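PDB 3MCS: putative monooxygenase from Fusobacterium nucleatum subsp. nucleatum, which probably acts as a monooxygenase of the antibiotic biosynthesis monooxygenase family, with two such domains in one chain. Local coordinates for residues Lys135-Val138 / Glu139-Asn143; Asp172-Leu175 / Asn176-Ala180. All coordinates share one frame; numbering follows the deposited sequence. Where two conformers were deposited one is given.

Interactions 1 and 2 lie in series within the second antibiotic biosynthesis monooxygenase region. Interaction 1 is the C-terminal half of helix 127-143. Interaction 2 is the short helix 171-178 and the turn after it. Their centres are about 13 Å apart. They meet where T141 OG1 packs 3.1 Å from H177 CE1. Y182, on the following helix 181-190, contacts residues of both interactions. A bound acetate, probably from the crystallisation liquor, lies about 5 Å from the side chain of I137, and one lies about 5 Å from that of R178.

Interaction 1. Residues Lys135-Val138 / Glu139-Asn143; sequences KNIV and ETTFN
The carbonyl oxygen of N136 is gripped twice by T140. The T140 backbone N donates to N136 O at 2.9 Å, and the bond is nearly straight (165° at the hydrogen). The T140 hydroxyl adds a second bond, OG1 to N136 O, also 2.9 Å. It comes from above the carbonyl plane. T140 OG1 sits beside its own backbone N (chi1 -49°), which places the hydroxyl near N136 O.

T141 OG1 likewise sits beside its own backbone N (chi1 -67°), which brings it to I137 O. The T141 backbone N donates to I137 O at 3.0 Å. T141 OG1 lies 3.1 Å from I137 O, but its one proton has another acceptor within reach, so this bond is not certain. E139 N bonds to K135 O, and F142 N to V138 O at 3.2 Å. The E139 chain runs out extended, with CG 3.7 Å from K135 O, and its OE2 forms a salt bridge with K216.

V138 faces the sheet. It packs on V150, L152 and L164. I137 and T140 instead meet helix 181-190. This is the i to i+4 hydrogen-bond pattern of an alpha helix, laid on the antiparallel sheet of a dimeric alpha-beta barrel domain.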
loop_
_atom_site.group_PDB
_atom_site.type_symbol
_atom_site.label_atom_id
_atom_site.label_comp_id
_atom_site.label_asym_id
_atom_site.label_seq_id
_atom_site.Cartn_x
_atom_site.Cartn_y
_atom_site.Cartn_z
ATOM N N LYS A 135 -10.054 4.098 11.897
ATOM C CA LYS A 135 -8.828 3.899 12.679
ATOM C C LYS A 135 -8.967 2.675 13.577
ATOM O O LYS A 135 -8.074 1.845 13.602
ATOM C CB LYS A 135 -8.468 5.133 13.521
ATOM C CG LYS A 135 -7.807 6.315 12.763
ATOM C CD LYS A 135 -7.757 7.539 13.694
ATOM C CE LYS A 135 -7.184 8.780 13.041
ATOM N NZ LYS A 135 -7.302 9.925 13.974
ATOM N N ASN A 136 -10.103 2.583 14.279
ATOM C CA ASN A 136 -10.393 1.479 15.202
ATOM C C ASN A 136 -10.455 0.145 14.480
ATOM O O ASN A 136 -9.840 -0.831 14.912
ATOM C CB ASN A 136 -11.725 1.701 15.930
ATOM C CG ASN A 136 -11.698 2.888 16.883
ATOM O OD1 ASN A 136 -10.758 3.065 17.661
ATOM N ND2 ASN A 136 -12.759 3.684 16.850
ATOM N N ILE A 137 -11.206 0.110 13.380
ATOM C CA ILE A 137 -11.340 -1.102 12.594
ATOM C C ILE A 137 -10.010 -1.604 12.074
ATOM O O ILE A 137 -9.751 -2.802 12.113
ATOM C CB ILE A 137 -12.288 -0.905 11.395
ATOM C CG1 ILE A 137 -13.743 -0.815 11.880
ATOM C CG2 ILE A 137 -12.150 -2.057 10.404
ATOM C CD1 ILE A 137 -14.271 -2.077 12.614
ATOM N N VAL A 138 -9.172 -0.708 11.581
ATOM C CA VAL A 138 -7.888 -1.120 11.047
ATOM C C VAL A 138 -7.011 -1.691 12.163
ATOM O O VAL A 138 -6.293 -2.653 11.915
ATOM C CB VAL A 138 -7.176 0.019 10.326
ATOM C CG1 VAL A 138 -5.823 -0.439 9.821
ATOM C CG2 VAL A 138 -8.018 0.499 9.180
ATOM N N GLU A 139 -7.073 -1.125 13.378
ATOM C CA GLU A 139 -6.312 -1.689 14.536
ATOM C C GLU A 139 -6.824 -3.061 14.979
ATOM O O GLU A 139 -6.026 -3.937 15.313
ATOM C CB GLU A 139 -6.294 -0.751 15.747
ATOM C CG GLU A 139 -5.345 0.399 15.560
ATOM C CD GLU A 139 -5.288 1.345 16.736
ATOM O OE1 GLU A 139 -6.060 1.146 17.704
ATOM O OE2 GLU A 139 -4.466 2.302 16.687
ATOM N N THR A 140 -8.144 -3.229 15.004
ATOM C CA THR A 140 -8.750 -4.515 15.319
ATOM C C THR A 140 -8.238 -5.542 14.306
ATOM O O THR A 140 -7.840 -6.655 14.685
ATOM C CB THR A 140 -10.296 -4.469 15.277
ATOM O OG1 THR A 140 -10.779 -3.351 16.035
ATOM C CG2 THR A 140 -10.893 -5.769 15.837
ATOM N N THR A 141 -8.203 -5.151 13.026
ATOM C CA THR A 141 -7.722 -6.043 11.958
ATOM C C THR A 141 -6.294 -6.518 12.192
ATOM O O THR A 141 -6.004 -7.693 12.054
ATOM C CB THR A 141 -7.813 -5.372 10.562
ATOM O OG1 THR A 141 -9.190 -5.175 10.220
ATOM C CG2 THR A 141 -7.182 -6.232 9.506
ATOM N N PHE A 142 -5.405 -5.614 12.584
ATOM C CA PHE A 142 -4.008 -5.997 12.759
ATOM C C PHE A 142 -3.845 -7.056 13.828
ATOM O O PHE A 142 -2.967 -7.907 13.699
ATOM C CB PHE A 142 -3.114 -4.805 13.087
ATOM C CG PHE A 142 -1.638 -5.134 13.033
ATOM C CD1 PHE A 142 -1.022 -5.372 11.814
ATOM C CD2 PHE A 142 -0.874 -5.222 14.190
ATOM C CE1 PHE A 142 0.326 -5.668 11.743
ATOM C CE2 PHE A 142 0.483 -5.519 14.124
ATOM C CZ PHE A 142 1.085 -5.734 12.890
ATOM N N ASN A 143 -4.676 -6.991 14.869
ATOM C CA ASN A 143 -4.642 -7.977 15.945
ATOM C C ASN A 143 -5.306 -9.303 15.547
ATOM O O ASN A 143 -5.194 -10.300 16.256
ATOM C CB ASN A 143 -5.290 -7.423 17.231
ATOM C CG ASN A 143 -4.532 -6.219 17.824
ATOM O OD1 ASN A 143 -3.555 -5.703 17.262
ATOM N ND2 ASN A 143 -4.996 -5.776 18.969
#

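Interaction 2. Residues Asp172-Leu175 / Asn176-Ala180; sequences DSYL and NHRSA
Y174 and R178, one helical turn apart, lie side by side and point the same way. They belong to the short helix 171-178 of a dimeric alpha-beta barrel domain. Y174 CG is anti to the backbone N (chi1 167°), which carries the ring along the flank of the helix. The contact is made by the arginine's aliphatic part: R178 CD approaches the ring obliquely and sits 3.5 Å from Y174 CZ. The guanidinium plane is turned 23° from the ring plane. R178 NE comes within 3.3 Å of Y174 OH, but the angle is too poor for a hydrogen bond. That hydroxyl is instead bonded to R199. R178 CG lies between its own backbone N and carbonyl carbon (chi1 75°), which leads CD alongside the Y174 ring. The bend at chi3 then sets NE near the hydroxyl.

The side chains of Y174 and H177 cross obliquely. H177 CD2 is 4.1 Å from Y174 CD1, and Y174 O lies at the edge of the imidazole, near its plane. ND1 of H177 is hydrogen-bonded to Y182 OH. F183 meets the imidazole edge-to-face, whereas Y168 meets it with the planes at a shallow angle. Y168 is edge-to-face with Y174, so these side chains form an aromatic cluster.

On the outer side, N176 CG lies 3.3 Å from D172 O, the acceptor of the N176 backbone N at 2.8 Å. N176 ND2 is 3.5 Å from D172 O at a poor angle, so the side chain adds no bond there. The backbone pattern continues with H177 N to S173 O and R178 N to Y174 O.

S179 is the first residue to leave helical backbone angles, and A180 is the N-cap of the next helix. S179 closes the last turn twice on L175 O. Its backbone N reaches that oxygen at 2.9 Å. From the opposite face of the carbonyl plane, S179 OG reaches L175 O at 3.0 Å.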
loop_
_atom_site.group_PDB
_atom_site.type_symbol
_atom_site.label_atom_id
_atom_site.label_comp_id
_atom_site.label_asym_id
_atom_site.label_seq_id
_atom_site.Cartn_x
_atom_site.Cartn_y
_atom_site.Cartn_z
ATOM N N ASP A 172 -7.652 -16.976 2.984
ATOM C CA ASP A 172 -8.676 -17.268 3.980
ATOM C C ASP A 172 -8.666 -16.203 5.081
ATOM O O ASP A 172 -9.720 -15.753 5.519
ATOM C CB ASP A 172 -8.509 -18.670 4.593
ATOM C CG ASP A 172 -8.441 -19.762 3.536
ATOM O OD1 ASP A 172 -7.354 -19.933 2.903
ATOM O OD2 ASP A 172 -9.477 -20.444 3.345
ATOM N N SER A 173 -7.477 -15.793 5.509
ATOM C CA SER A 173 -7.353 -14.792 6.566
ATOM C C SER A 173 -8.095 -13.512 6.197
ATOM O O SER A 173 -8.792 -12.923 7.016
ATOM C CB SER A 173 -5.877 -14.486 6.846
ATOM O OG SER A 173 -5.183 -15.625 7.332
ATOM N N TYR A 174 -7.940 -13.095 4.949
ATOM C CA TYR A 174 -8.604 -11.906 4.433
ATOM C C TYR A 174 -10.122 -12.074 4.376
ATOM O O TYR A 174 -10.863 -11.173 4.755
ATOM C CB TYR A 174 -8.066 -11.565 3.047
ATOM C CG TYR A 174 -8.897 -10.550 2.315
ATOM C CD1 TYR A 174 -8.890 -9.224 2.690
ATOM C CD2 TYR A 174 -9.699 -10.923 1.256
ATOM C CE1 TYR A 174 -9.660 -8.290 2.028
ATOM C CE2 TYR A 174 -10.476 -9.998 0.590
ATOM C CZ TYR A 174 -10.452 -8.689 0.982
ATOM O OH TYR A 174 -11.225 -7.781 0.318
ATOM N N LEU A 175 -10.594 -13.218 3.899
ATOM C CA LEU A 175 -12.033 -13.442 3.842
ATOM C C LEU A 175 -12.683 -13.536 5.225
ATOM O O LEU A 175 -13.815 -13.082 5.417
ATOM C CB LEU A 175 -12.342 -14.697 3.041
ATOM C CG LEU A 175 -11.982 -14.645 1.557
ATOM C CD1 LEU A 175 -12.305 -16.004 0.903
ATOM C CD2 LEU A 175 -12.701 -13.532 0.852
ATOM N N ASN A 176 -11.971 -14.136 6.176
ATOM C CA ASN A 176 -12.469 -14.260 7.543
ATOM C C ASN A 176 -12.526 -12.885 8.159
ATOM O O ASN A 176 -13.392 -12.586 8.962
ATOM C CB ASN A 176 -11.608 -15.225 8.369
ATOM C CG ASN A 176 -11.786 -16.684 7.928
ATOM O OD1 ASN A 176 -12.791 -17.036 7.292
ATOM N ND2 ASN A 176 -10.818 -17.537 8.271
ATOM N N HIS A 177 -11.604 -12.034 7.735
ATOM C CA HIS A 177 -11.582 -10.660 8.187
ATOM C C HIS A 177 -12.838 -9.914 7.741
ATOM O O HIS A 177 -13.511 -9.297 8.567
ATOM C CB HIS A 177 -10.285 -9.984 7.730
ATOM C CG HIS A 177 -10.416 -8.525 7.419
ATOM N ND1 HIS A 177 -10.692 -7.572 8.378
ATOM C CD2 HIS A 177 -10.245 -7.853 6.255
ATOM C CE1 HIS A 177 -10.727 -6.381 7.805
ATOM N NE2 HIS A 177 -10.464 -6.521 6.519
ATOM N N ARG A 178 -13.213 -10.013 6.474
ATOM C CA ARG A 178 -14.372 -9.248 6.032
ATOM C C ARG A 178 -15.714 -9.949 6.254
ATOM O O ARG A 178 -16.768 -9.326 6.115
ATOM C CB ARG A 178 -14.202 -8.759 4.597
ATOM C CG ARG A 178 -14.372 -9.773 3.508
ATOM C CD ARG A 178 -13.716 -9.238 2.234
ATOM N NE ARG A 178 -14.031 -7.840 1.959
ATOM C CZ ARG A 178 -15.102 -7.410 1.289
ATOM N NH1 ARG A 178 -16.013 -8.262 0.809
ATOM N NH2 ARG A 178 -15.274 -6.100 1.095
ATOM N N SER A 179 -15.694 -11.220 6.641
ATOM C CA SER A 179 -16.942 -11.887 6.986
ATOM C C SER A 179 -17.174 -11.845 8.518
ATOM O O SER A 179 -18.111 -12.461 9.017
ATOM C CB SER A 179 -16.979 -13.325 6.451
ATOM O OG SER A 179 -16.029 -14.150 7.088
ATOM N N ALA A 180 -16.328 -11.116 9.252
ATOM C CA ALA A 180 -16.470 -10.993 10.703
ATOM C C ALA A 180 -17.479 -9.917 11.086
ATOM O O ALA A 180 -17.575 -8.886 10.423
ATOM C CB ALA A 180 -15.122 -10.682 11.360
#